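Local coordinates for protein TRAP dicarboxylate transporter-DctP subunit (Marinobacter aquaeolei, PDB 4PFI) that probably binds a solute, perhaps a dicarboxylate, in the periplasm and delivers it to a TRAP membrane transporter for uptake, at residues T111-L116 with P134-A139; L119-Q124 with R128-A133; D197-P202 with G213-Q218. One frame throughout, in Å; residues are numbered along the deposited sequence.

Interaction 1: T111-L116 with P134-A139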
ATOM      1  N   THR A 111       8.847  -6.920  -0.004  1.00 29.27           N
ATOM      2  CA  THR A 111       7.620  -6.144   0.163  1.00 28.51           C
ATOM      3  C   THR A 111       6.469  -6.771  -0.642  1.00 27.30           C
ATOM      4  O   THR A 111       5.307  -6.464  -0.393  1.00 27.66           O
ATOM      5  CB  THR A 111       7.814  -4.651  -0.207  1.00 30.11           C
ATOM      6  OG1 THR A 111       8.323  -4.530  -1.542  1.00 32.14           O
ATOM      7  CG2 THR A 111       8.786  -3.984   0.752  1.00 28.56           C
ATOM      8  N   GLY A 112       6.790  -7.671  -1.579  1.00 25.79           N
ATOM      9  CA  GLY A 112       5.766  -8.423  -2.283  1.00 23.63           C
ATOM     10  C   GLY A 112       4.822  -9.151  -1.332  1.00 23.86           C
ATOM     11  O   GLY A 112       3.685  -9.436  -1.669  1.00 23.33           O
ATOM     12  N   LEU A 113       5.308  -9.476  -0.143  1.00 25.60           N
ATOM     13  CA  LEU A 113       4.469 -10.066   0.883  1.00 26.88           C
ATOM     14  C   LEU A 113       3.126  -9.330   1.003  1.00 22.38           C
ATOM     15  O   LEU A 113       2.099  -9.957   1.199  1.00 24.79           O
ATOM     16  CB  LEU A 113       5.196 -10.015   2.230  1.00 24.45           C
ATOM     17  CG  LEU A 113       4.464 -10.583   3.449  1.00 25.67           C
ATOM     18  CD1 LEU A 113       4.630 -12.103   3.517  1.00 26.88           C
ATOM     19  CD2 LEU A 113       4.977  -9.904   4.757  1.00 25.14           C
ATOM     20  N   PHE A 114       3.153  -8.006   0.878  1.00 22.03           N
ATOM     21  CA  PHE A 114       1.973  -7.169   1.092  1.00 21.24           C
ATOM     22  C   PHE A 114       0.984  -7.158  -0.059  1.00 20.29           C
ATOM     23  O   PHE A 114      -0.109  -6.608   0.082  1.00 23.03           O
ATOM     24  CB  PHE A 114       2.396  -5.722   1.411  1.00 21.76           C
ATOM     25  CG  PHE A 114       3.176  -5.607   2.667  1.00 23.58           C
ATOM     26  CD1 PHE A 114       2.605  -5.985   3.873  1.00 22.14           C
ATOM     27  CD2 PHE A 114       4.500  -5.182   2.643  1.00 24.05           C
ATOM     28  CE1 PHE A 114       3.342  -5.909   5.059  1.00 26.55           C
ATOM     29  CE2 PHE A 114       5.237  -5.098   3.820  1.00 27.34           C
ATOM     30  CZ  PHE A 114       4.650  -5.468   5.039  1.00 28.03           C
ATOM     31  N   ASN A 115       1.358  -7.740  -1.192  1.00 20.40           N
ATOM     32  CA  ASN A 115       0.413  -7.923  -2.297  1.00 20.01           C
ATOM     33  C   ASN A 115      -0.123  -9.365  -2.399  1.00 22.23           C
ATOM     34  O   ASN A 115      -0.899  -9.657  -3.300  1.00 20.78           O
ATOM     35  CB  ASN A 115       1.021  -7.521  -3.645  1.00 19.89           C
ATOM     36  CG  ASN A 115       1.607  -6.109  -3.663  1.00 26.34           C
ATOM     37  OD1 ASN A 115       2.644  -5.878  -4.295  1.00 28.50           O
ATOM     38  ND2 ASN A 115       0.957  -5.167  -2.989  1.00 25.79           N
ATOM     39  N   LEU A 116       0.293 -10.265  -1.507  1.00 22.89           N
ATOM     40  CA  LEU A 116      -0.250 -11.639  -1.496  1.00 20.80           C
ATOM     41  C   LEU A 116      -1.694 -11.660  -0.977  1.00 19.74           C
ATOM     42  O   LEU A 116      -2.014 -11.023   0.029  1.00 22.18           O
ATOM     43  CB  LEU A 116       0.624 -12.572  -0.644  1.00 21.34           C
ATOM     44  CG  LEU A 116       1.971 -12.953  -1.282  1.00 22.19           C
ATOM     45  CD1 LEU A 116       2.827 -13.685  -0.285  1.00 27.40           C
ATOM     46  CD2 LEU A 116       1.773 -13.801  -2.545  1.00 22.13           C
ATOM     47  N   PRO A 134       7.992  -5.514  16.585  1.00 46.23           N
ATOM     48  CA  PRO A 134       9.412  -5.246  16.332  1.00 44.03           C
ATOM     49  C   PRO A 134      10.081  -6.385  15.568  1.00 41.74           C
ATOM     50  O   PRO A 134      10.967  -6.129  14.755  1.00 42.00           O
ATOM     51  CB  PRO A 134      10.006  -5.115  17.740  1.00 42.22           C
ATOM     52  CG  PRO A 134       8.836  -4.765  18.618  1.00 42.50           C
ATOM     53  CD  PRO A 134       7.670  -5.484  18.024  1.00 43.92           C
ATOM     54  N   ALA A 135       9.655  -7.619  15.826  1.00 38.99           N
ATOM     55  CA  ALA A 135      10.239  -8.786  15.168  1.00 41.96           C
ATOM     56  C   ALA A 135       9.838  -8.849  13.691  1.00 45.79           C
ATOM     57  O   ALA A 135      10.570  -9.393  12.863  1.00 44.92           O
ATOM     58  CB  ALA A 135       9.828 -10.072  15.889  1.00 42.82           C
ATOM     59  N   PHE A 136       8.679  -8.285  13.356  1.00 45.31           N
ATOM     60  CA  PHE A 136       8.234  -8.247  11.964  1.00 39.80           C
ATOM     61  C   PHE A 136       8.966  -7.119  11.239  1.00 36.64           C
ATOM     62  O   PHE A 136       9.501  -7.315  10.146  1.00 37.77           O
ATOM     63  CB  PHE A 136       6.726  -8.041  11.890  1.00 40.67           C
ATOM     64  CG  PHE A 136       6.176  -8.101  10.501  1.00 40.58           C
ATOM     65  CD1 PHE A 136       5.946  -9.326   9.885  1.00 41.94           C
ATOM     66  CD2 PHE A 136       5.868  -6.936   9.811  1.00 41.62           C
ATOM     67  CE1 PHE A 136       5.437  -9.392   8.598  1.00 42.81           C
ATOM     68  CE2 PHE A 136       5.350  -6.992   8.518  1.00 42.62           C
ATOM     69  CZ  PHE A 136       5.134  -8.224   7.913  1.00 41.92           C
ATOM     70  N   ILE A 137       9.019  -5.945  11.860  1.00 37.73           N
ATOM     71  CA  ILE A 137       9.736  -4.828  11.269  1.00 40.58           C
ATOM     72  C   ILE A 137      11.194  -5.225  11.043  1.00 44.37           C
ATOM     73  O   ILE A 137      11.733  -5.051   9.951  1.00 45.21           O
ATOM     74  CB  ILE A 137       9.669  -3.572  12.170  1.00 41.29           C
ATOM     75  CG1 ILE A 137       8.219  -3.075  12.269  1.00 43.60           C
ATOM     76  CG2 ILE A 137      10.603  -2.468  11.638  1.00 38.47           C
ATOM     77  CD1 ILE A 137       8.057  -1.731  12.999  1.00 43.84           C
ATOM     78  N   SER A 138      11.821  -5.780  12.075  1.00 44.71           N
ATOM     79  CA  SER A 138      13.239  -6.099  12.018  1.00 47.45           C
ATOM     80  C   SER A 138      13.546  -7.108  10.910  1.00 43.36           C
ATOM     81  O   SER A 138      14.603  -7.044  10.287  1.00 43.37           O
ATOM     82  CB  SER A 138      13.747  -6.609  13.378  1.00 54.40           C
ATOM     83  OG  SER A 138      12.974  -7.698  13.848  1.00 58.37           O
ATOM     84  N   ALA A 139      12.627  -8.031  10.651  1.00 43.51           N
ATOM     85  CA  ALA A 139      12.823  -8.998   9.569  1.00 44.58           C
ATOM     86  C   ALA A 139      12.982  -8.298   8.200  1.00 44.79           C
ATOM     87  O   ALA A 139      13.586  -8.845   7.272  1.00 44.14           O
ATOM     88  CB  ALA A 139      11.670 -10.025   9.538  1.00 39.11           C
TER
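Leu113 and Phe136 are the closest pair of backbone positions, yet their CA atoms lie 11.8 Å apart, so the 3-10 segment 111-115 and the helical turn of 134-139 meet through side chains alone. The CG of Phe136 stands anti to the backbone N (chi1 -175°), and CB points at the other segment, which drives the ring straight out from the helix toward the 3-10 segment. Both of its partners come from the opposite direction. The methyl CD2 of Leu113 sits at the ring edge, 3.6 Å from CZ of Phe136, and also touches CE1. Phe114 starts off less directly, but its ring end swings in, and its CZ lies 3.9 Å from CE2 of Phe136. The two rings meet edge to edge, CZ of Phe114 in the plane of Phe136, with their planes steeply inclined to each other. All three residues are buried and the contact is wholly apolar. An alanine in place of Phe136 would probably open a gap between the turn and the helix, leaving Leu113 CD2 and the rim of Phe114 without their partner. The aromatic cluster continues past the pair: Phe140, one turn further along helix 134-145, meets the Phe136 ring edge-to-face, and Phe154 of strand 149-164 meets Phe114 with planes at about 60°. Phe114 also rests on Pro101 of helix 101-104, while Leu113 packs on Phe323 and Ile335 of helix 318-339, which places the contact between helices and the long strand.

Interaction 2: L119-Q124 with R128-A133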
ATOM      1  N   LEU A 119      -3.362 -13.363   3.103  1.00 29.14           N
ATOM      2  CA  LEU A 119      -2.202 -13.772   3.875  1.00 26.62           C
ATOM      3  C   LEU A 119      -2.217 -13.111   5.246  1.00 28.72           C
ATOM      4  O   LEU A 119      -2.340 -13.787   6.269  1.00 32.06           O
ATOM      5  CB  LEU A 119      -0.911 -13.406   3.146  1.00 26.83           C
ATOM      6  CG  LEU A 119       0.369 -13.794   3.901  1.00 28.68           C
ATOM      7  CD1 LEU A 119       0.748 -15.230   3.587  1.00 24.94           C
ATOM      8  CD2 LEU A 119       1.496 -12.845   3.553  1.00 30.40           C
ATOM      9  N   LEU A 120      -2.068 -11.792   5.264  1.00 23.51           N
ATOM     10  CA  LEU A 120      -2.161 -11.036   6.498  1.00 26.13           C
ATOM     11  C   LEU A 120      -3.542 -11.248   7.113  1.00 29.59           C
ATOM     12  O   LEU A 120      -4.506 -11.490   6.397  1.00 28.87           O
ATOM     13  CB  LEU A 120      -1.956  -9.561   6.219  1.00 24.75           C
ATOM     14  CG  LEU A 120      -0.528  -9.055   6.093  1.00 30.84           C
ATOM     15  CD1 LEU A 120       0.344  -9.961   5.220  1.00 29.76           C
ATOM     16  CD2 LEU A 120      -0.581  -7.633   5.532  1.00 35.64           C
ATOM     17  N   PRO A 121      -3.641 -11.170   8.448  1.00 30.37           N
ATOM     18  CA  PRO A 121      -4.932 -11.374   9.120  1.00 26.81           C
ATOM     19  C   PRO A 121      -5.997 -10.342   8.676  1.00 26.81           C
ATOM     20  O   PRO A 121      -5.677  -9.161   8.527  1.00 24.49           O
ATOM     21  CB  PRO A 121      -4.583 -11.215  10.604  1.00 26.97           C
ATOM     22  CG  PRO A 121      -3.278 -10.515  10.639  1.00 29.71           C
ATOM     23  CD  PRO A 121      -2.552 -10.901   9.401  1.00 28.19           C
ATOM     24  N   GLU A 122      -7.224 -10.812   8.441  1.00 28.58           N
ATOM     25  CA  GLU A 122      -8.369  -9.991   8.043  1.00 29.46           C
ATOM     26  C   GLU A 122      -8.706  -8.961   9.095  1.00 31.64           C
ATOM     27  O   GLU A 122      -8.875  -7.777   8.797  1.00 31.68           O
ATOM     28  CB  GLU A 122      -9.625 -10.855   7.914  1.00 34.23           C
ATOM     29  CG  GLU A 122      -9.516 -12.022   6.993  1.00 39.42           C
ATOM     30  CD  GLU A 122     -10.766 -12.879   7.029  1.00 43.16           C
ATOM     31  OE1 GLU A 122     -11.687 -12.565   7.824  1.00 43.33           O
ATOM     32  OE2 GLU A 122     -10.826 -13.865   6.260  1.00 44.00           O
ATOM     33  N   GLU A 123      -8.866  -9.443  10.325  1.00 28.67           N
ATOM     34  CA  GLU A 123      -9.287  -8.601  11.432  1.00 31.54           C
ATOM     35  C   GLU A 123      -8.210  -7.567  11.688  1.00 28.15           C
ATOM     36  O   GLU A 123      -7.016  -7.854  11.589  1.00 28.58           O
ATOM     37  CB  GLU A 123      -9.562  -9.417  12.706  1.00 36.82           C
ATOM     38  CG  GLU A 123     -10.429 -10.670  12.507  1.00 41.17           C
ATOM     39  CD  GLU A 123     -11.854 -10.379  12.016  1.00 50.44           C
ATOM     40  OE1 GLU A 123     -12.432  -9.340  12.419  1.00 55.72           O
ATOM     41  OE2 GLU A 123     -12.408 -11.193  11.226  1.00 47.69           O
ATOM     42  N   GLN A 124      -8.657  -6.365  12.026  1.00 27.75           N
ATOM     43  CA  GLN A 124      -7.793  -5.198  12.120  1.00 29.96           C
ATOM     44  C   GLN A 124      -6.802  -5.287  13.269  1.00 35.17           C
ATOM     45  O   GLN A 124      -5.667  -4.847  13.138  1.00 36.56           O
ATOM     46  CB  GLN A 124      -8.628  -3.924  12.286  1.00 27.01           C
ATOM     47  CG  GLN A 124      -7.781  -2.649  12.242  1.00 32.78           C
ATOM     48  CD  GLN A 124      -8.495  -1.412  12.788  1.00 36.76           C
ATOM     49  OE1 GLN A 124      -9.423  -0.896  12.163  1.00 35.98           O
ATOM     50  NE2 GLN A 124      -8.053  -0.930  13.955  1.00 35.94           N
ATOM     51  N   ARG A 128      -2.935  -5.096  12.808  1.00 24.86           N
ATOM     52  CA  ARG A 128      -2.208  -3.998  13.413  1.00 28.92           C
ATOM     53  C   ARG A 128      -1.042  -4.536  14.261  1.00 34.35           C
ATOM     54  O   ARG A 128       0.091  -4.077  14.124  1.00 31.24           O
ATOM     55  CB  ARG A 128      -3.145  -3.160  14.292  1.00 28.33           C
ATOM     56  CG  ARG A 128      -2.568  -1.815  14.686  1.00 33.16           C
ATOM     57  CD  ARG A 128      -3.581  -0.982  15.451  1.00 38.96           C
ATOM     58  NE  ARG A 128      -3.946  -1.593  16.722  1.00 43.83           N
ATOM     59  CZ  ARG A 128      -3.242  -1.465  17.844  1.00 44.51           C
ATOM     60  NH1 ARG A 128      -3.658  -2.061  18.960  1.00 49.11           N
ATOM     61  NH2 ARG A 128      -2.131  -0.748  17.855  1.00 41.40           N
ATOM     62  N   ARG A 129      -1.323  -5.516  15.120  1.00 35.81           N
ATOM     63  CA  ARG A 129      -0.294  -6.095  15.993  1.00 39.80           C
ATOM     64  C   ARG A 129       0.911  -6.546  15.185  1.00 36.35           C
ATOM     65  O   ARG A 129       2.053  -6.311  15.575  1.00 40.30           O
ATOM     66  CB  ARG A 129      -0.835  -7.304  16.771  1.00 47.15           C
ATOM     67  CG  ARG A 129      -1.569  -6.961  18.059  1.00 54.74           C
ATOM     68  CD  ARG A 129      -1.824  -8.207  18.951  1.00 58.26           C
ATOM     69  NE  ARG A 129      -3.038  -8.946  18.567  1.00 60.26           N
ATOM     70  CZ  ARG A 129      -3.083 -10.215  18.145  1.00 56.68           C
ATOM     71  NH1 ARG A 129      -1.974 -10.946  18.048  1.00 54.62           N
ATOM     72  NH2 ARG A 129      -4.257 -10.766  17.821  1.00 52.32           N
ATOM     73  N   LEU A 130       0.647  -7.221  14.074  1.00 33.76           N
ATOM     74  CA  LEU A 130       1.703  -7.763  13.224  1.00 33.96           C
ATOM     75  C   LEU A 130       2.602  -6.665  12.663  1.00 34.29           C
ATOM     76  O   LEU A 130       3.823  -6.706  12.830  1.00 35.28           O
ATOM     77  CB  LEU A 130       1.088  -8.554  12.074  1.00 33.40           C
ATOM     78  CG  LEU A 130       2.087  -9.269  11.172  1.00 35.05           C
ATOM     79  CD1 LEU A 130       2.800 -10.427  11.946  1.00 30.80           C
ATOM     80  CD2 LEU A 130       1.370  -9.742   9.892  1.00 32.80           C
ATOM     81  N   LEU A 131       1.995  -5.675  12.010  1.00 34.89           N
ATOM     82  CA  LEU A 131       2.749  -4.587  11.381  1.00 33.04           C
ATOM     83  C   LEU A 131       3.574  -3.796  12.399  1.00 33.05           C
ATOM     84  O   LEU A 131       4.568  -3.175  12.038  1.00 32.93           O
ATOM     85  CB  LEU A 131       1.813  -3.627  10.635  1.00 29.56           C
ATOM     86  CG  LEU A 131       1.088  -4.143   9.380  1.00 28.93           C
ATOM     87  CD1 LEU A 131       0.099  -3.097   8.896  1.00 28.80           C
ATOM     88  CD2 LEU A 131       2.025  -4.522   8.231  1.00 23.50           C
ATOM     89  N   GLU A 132       3.133  -3.807  13.654  1.00 35.87           N
ATOM     90  CA  GLU A 132       3.759  -3.047  14.745  1.00 39.96           C
ATOM     91  C   GLU A 132       4.832  -3.853  15.438  1.00 41.46           C
ATOM     92  O   GLU A 132       5.661  -3.303  16.153  1.00 40.79           O
ATOM     93  CB  GLU A 132       2.723  -2.686  15.811  1.00 38.22           C
ATOM     94  CG  GLU A 132       2.009  -1.385  15.579  1.00 43.73           C
ATOM     95  CD  GLU A 132       0.951  -1.095  16.641  1.00 51.07           C
ATOM     96  OE1 GLU A 132       0.927  -1.783  17.695  1.00 54.79           O
ATOM     97  OE2 GLU A 132       0.136  -0.173  16.414  1.00 50.94           O
ATOM     98  N   ALA A 133       4.773  -5.167  15.265  1.00 42.60           N
ATOM     99  CA  ALA A 133       5.702  -6.072  15.915  1.00 40.41           C
ATOM    100  C   ALA A 133       7.145  -5.701  15.558  1.00 45.83           C
ATOM    101  O   ALA A 133       7.492  -5.574  14.376  1.00 45.49           O
ATOM    102  CB  ALA A 133       5.399  -7.509  15.520  1.00 36.01           C
TER
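Apolar contact is made by Leu130, whose branch CD2 meets two consecutive residues of the irregular loop 119-123. It lies 4.1 Å from CD of the Pro121 ring, the two side chains crossing at a slant, and 4.3 Å from CG of Leu120. With CG anti to the backbone N (chi1 -175°), Leu130 stretches out from the helix toward the loop. The polar link is a backbone one: Arg128 N donates to Gln124 O at 2.8 Å, with an N-H...O angle of 159°, a bond of the first turn of helix 124-132, which Glu123 precedes as N-cap. Charge pairs lie along the helix. The Arg128 chain bends at chi3 (64°) and brings NH2 to within 2.7 Å of Glu132 OE2, a salt bridge whose hydrogen bond is weak in angle; NH1 pairs with Glu125 OE1. Glu132 OE2 also bonds Ser275 OG, and Arg244 donates hydrogen bonds to the carbonyl O atoms of Pro121 and Glu122. The apolar touches of Leu130 therefore lay the loop on the helix it leads into, the backbone bond belonging to the helix itself, while the arginine, set between two glutamates, probably has much of its charge balanced locally.

Interaction 3: D197-P202 with G213-Q218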
ATOM      1  N   ASP A 197      -5.203 -11.808 -17.388  1.00 23.05           N
ATOM      2  CA  ASP A 197      -3.961 -11.334 -18.005  1.00 25.93           C
ATOM      3  C   ASP A 197      -3.642  -9.992 -17.365  1.00 24.01           C
ATOM      4  O   ASP A 197      -4.224  -8.964 -17.737  1.00 20.83           O
ATOM      5  CB  ASP A 197      -4.099 -11.154 -19.522  1.00 26.38           C
ATOM      6  CG  ASP A 197      -2.876 -10.486 -20.144  1.00 39.80           C
ATOM      7  OD1 ASP A 197      -1.762 -10.614 -19.578  1.00 45.37           O
ATOM      8  OD2 ASP A 197      -3.017  -9.828 -21.205  1.00 45.90           O
ATOM      9  N   PRO A 198      -2.730  -9.993 -16.387  1.00 23.85           N
ATOM     10  CA  PRO A 198      -2.372  -8.774 -15.652  1.00 18.86           C
ATOM     11  C   PRO A 198      -1.517  -7.785 -16.459  1.00 18.93           C
ATOM     12  O   PRO A 198      -0.573  -8.177 -17.127  1.00 19.98           O
ATOM     13  CB  PRO A 198      -1.580  -9.312 -14.467  1.00 18.78           C
ATOM     14  CG  PRO A 198      -1.001 -10.593 -14.955  1.00 19.41           C
ATOM     15  CD  PRO A 198      -1.972 -11.165 -15.933  1.00 20.72           C
ATOM     16  N   VAL A 199      -1.859  -6.501 -16.390  1.00 17.33           N
ATOM     17  CA  VAL A 199      -1.059  -5.433 -17.013  1.00 15.72           C
ATOM     18  C   VAL A 199      -0.720  -4.409 -15.951  1.00 15.73           C
ATOM     19  O   VAL A 199      -1.389  -4.343 -14.921  1.00 14.84           O
ATOM     20  CB  VAL A 199      -1.857  -4.715 -18.122  1.00 16.53           C
ATOM     21  CG1 VAL A 199      -2.030  -5.626 -19.318  1.00 21.46           C
ATOM     22  CG2 VAL A 199      -3.210  -4.317 -17.601  1.00 13.77           C
ATOM     23  N   GLN A 200       0.316  -3.617 -16.190  1.00 16.21           N
ATOM     24  CA  GLN A 200       0.691  -2.525 -15.308  1.00 18.78           C
ATOM     25  C   GLN A 200       0.718  -1.194 -16.065  1.00 18.83           C
ATOM     26  O   GLN A 200       1.655  -0.422 -15.986  1.00 22.16           O
ATOM     27  CB  GLN A 200       2.041  -2.805 -14.681  1.00 19.73           C
ATOM     28  CG  GLN A 200       2.030  -4.057 -13.818  1.00 23.31           C
ATOM     29  CD  GLN A 200       2.178  -5.270 -14.651  1.00 23.76           C
ATOM     30  OE1 GLN A 200       3.067  -5.326 -15.494  1.00 30.15           O
ATOM     31  NE2 GLN A 200       1.305  -6.249 -14.456  1.00 24.62           N
ATOM     32  N   THR A 201      -0.331  -0.965 -16.818  1.00 18.76           N
ATOM     33  CA  THR A 201      -0.602   0.319 -17.462  1.00 16.70           C
ATOM     34  C   THR A 201      -0.438   1.545 -16.531  1.00 15.86           C
ATOM     35  O   THR A 201      -0.958   1.540 -15.410  1.00 14.42           O
ATOM     36  CB  THR A 201      -2.029   0.297 -17.907  1.00 18.32           C
ATOM     37  OG1 THR A 201      -2.312  -0.992 -18.478  1.00 22.23           O
ATOM     38  CG2 THR A 201      -2.288   1.406 -18.922  1.00 21.48           C
ATOM     39  N   PRO A 202       0.291   2.587 -16.988  1.00 16.50           N
ATOM     40  CA  PRO A 202       0.503   3.829 -16.231  1.00 16.01           C
ATOM     41  C   PRO A 202      -0.814   4.459 -15.819  1.00 17.66           C
ATOM     42  O   PRO A 202      -1.780   4.483 -16.594  1.00 14.92           O
ATOM     43  CB  PRO A 202       1.223   4.735 -17.228  1.00 16.93           C
ATOM     44  CG  PRO A 202       1.871   3.803 -18.194  1.00 17.53           C
ATOM     45  CD  PRO A 202       0.943   2.636 -18.307  1.00 16.44           C
ATOM     46  N   GLY A 213     -12.482  -0.080 -22.895  1.00 11.19           N
ATOM     47  CA  GLY A 213     -12.465  -1.533 -22.794  1.00 10.17           C
ATOM     48  C   GLY A 213     -11.112  -2.147 -23.123  1.00 10.83           C
ATOM     49  O   GLY A 213     -11.024  -3.340 -23.273  1.00 11.94           O
ATOM     50  N   ASN A 214     -10.051  -1.347 -23.245  1.00 10.91           N
ATOM     51  CA  ASN A 214      -8.706  -1.935 -23.383  1.00 11.65           C
ATOM     52  C   ASN A 214      -8.264  -2.675 -22.114  1.00 11.59           C
ATOM     53  O   ASN A 214      -7.435  -3.581 -22.149  1.00 14.69           O
ATOM     54  CB  ASN A 214      -7.665  -0.862 -23.734  1.00 11.91           C
ATOM     55  CG  ASN A 214      -7.967  -0.177 -25.045  1.00 14.37           C
ATOM     56  OD1 ASN A 214      -8.422  -0.801 -26.006  1.00 13.64           O
ATOM     57  ND2 ASN A 214      -7.717   1.115 -25.091  1.00 15.45           N
ATOM     58  N   ILE A 215      -8.793  -2.229 -20.990  1.00 10.83           N
ATOM     59  CA  ILE A 215      -8.570  -2.866 -19.705  1.00 12.57           C
ATOM     60  C   ILE A 215      -9.946  -3.158 -19.117  1.00 10.23           C
ATOM     61  O   ILE A 215     -10.839  -2.313 -19.215  1.00 10.95           O
ATOM     62  CB  ILE A 215      -7.809  -1.898 -18.775  1.00 12.27           C
ATOM     63  CG1 ILE A 215      -6.379  -1.751 -19.244  1.00 17.78           C
ATOM     64  CG2 ILE A 215      -7.753  -2.410 -17.371  1.00 10.49           C
ATOM     65  CD1 ILE A 215      -5.578  -0.804 -18.361  1.00 23.61           C
ATOM     66  N   ASP A 216     -10.132  -4.330 -18.525  1.00 10.50           N
ATOM     67  CA  ASP A 216     -11.451  -4.733 -18.012  1.00 10.57           C
ATOM     68  C   ASP A 216     -11.720  -4.358 -16.563  1.00 13.54           C
ATOM     69  O   ASP A 216     -12.864  -4.146 -16.171  1.00 12.63           O
ATOM     70  CB  ASP A 216     -11.646  -6.222 -18.241  1.00 11.46           C
ATOM     71  CG  ASP A 216     -11.584  -6.561 -19.724  1.00 17.92           C
ATOM     72  OD1 ASP A 216     -12.455  -6.040 -20.481  1.00 25.94           O
ATOM     73  OD2 ASP A 216     -10.636  -7.257 -20.152  1.00 18.31           O
ATOM     74  N   GLY A 217     -10.672  -4.218 -15.774  1.00  9.85           N
ATOM     75  CA  GLY A 217     -10.852  -3.769 -14.409  1.00  9.55           C
ATOM     76  C   GLY A 217      -9.531  -3.439 -13.780  1.00  9.83           C
ATOM     77  O   GLY A 217      -8.481  -3.544 -14.413  1.00 10.26           O
ATOM     78  N   GLN A 218      -9.579  -3.017 -12.540  1.00  9.74           N
ATOM     79  CA  GLN A 218      -8.371  -2.715 -11.786  1.00 10.19           C
ATOM     80  C   GLN A 218      -8.651  -2.838 -10.314  1.00 12.26           C
ATOM     81  O   GLN A 218      -9.784  -3.068  -9.895  1.00 10.03           O
ATOM     82  CB  GLN A 218      -7.826  -1.313 -12.100  1.00 10.13           C
ATOM     83  CG  GLN A 218      -8.794  -0.134 -11.818  1.00  9.59           C
ATOM     84  CD  GLN A 218      -8.873   0.246 -10.353  1.00  9.83           C
ATOM     85  OE1 GLN A 218      -7.892   0.685  -9.743  1.00 10.77           O
ATOM     86  NE2 GLN A 218     -10.025   0.023  -9.767  1.00 10.08           N
TER
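Ile215 and Thr201 reach toward each other, tip to tip: the terminal methyl CD1 of Ile215 lies 3.3 Å from OG1 and 3.7 Å from CB of Thr201, resting against the hydroxyl oxygen in van der Waals contact. The same methyl comes within 4.3 Å of CG2 of Val199, so one carbon atom serves both partners. A fully extended outer arm (chi2 -180°) carries CD1 away from the Ile215 backbone and across to the 197-202 segment. Val199 and Thr201 both point their CB toward Ile215, whereas Gln200 between them turns away. The contact bridges the two ends of a beta-alpha-beta unit: strand 197-199 leads into helix 203-212, which returns to strand 217-220, and both strands pair in parallel with strand 178-180 lying between them. The helix covers the contact, Asp209 touching both Thr201 and Ile215 and Leu210 packing on Ile215. It ends in a Schellman motif at Gly213, whose positive phi (79°) would press a side chain against the preceding carbonyl O, and the chain then turns through Asn214 to Ile215. Further out, strand 178-180 and Thr181 just after it pair with both sides: Val199 shares backbone hydrogen bonds with Phe179 and Thr181, and Asp216 with Arg178. The Arg178 side chain forms a salt bridge to Asp197 OD2 through NH1, and its backbone N is bonded by Asp216 OD2.

Interactions 1 and 2 are neighbours, their centres about 10 Å apart, and interaction 2 is nested inside the loop that interaction 1 closes. The consecutive helices 124-132 and 134-145 carry one segment of each, and the two contacts touch directly, as where Phe114 CE1 meets Leu131 CD2 at 3.7 Å. Together they form one packed region, the loop after helix 101-104 lying against this helix pair and helix 318-339. Interaction 3 comes later in the chain, about 27 Å and 29 Å from the other two, centre to centre, with no touch; it lies across the chain's centre from interaction 2, at strands 197-199 and 217-220 of the mixed sheet, a separate part of this ligand-free, open solute-binding protein.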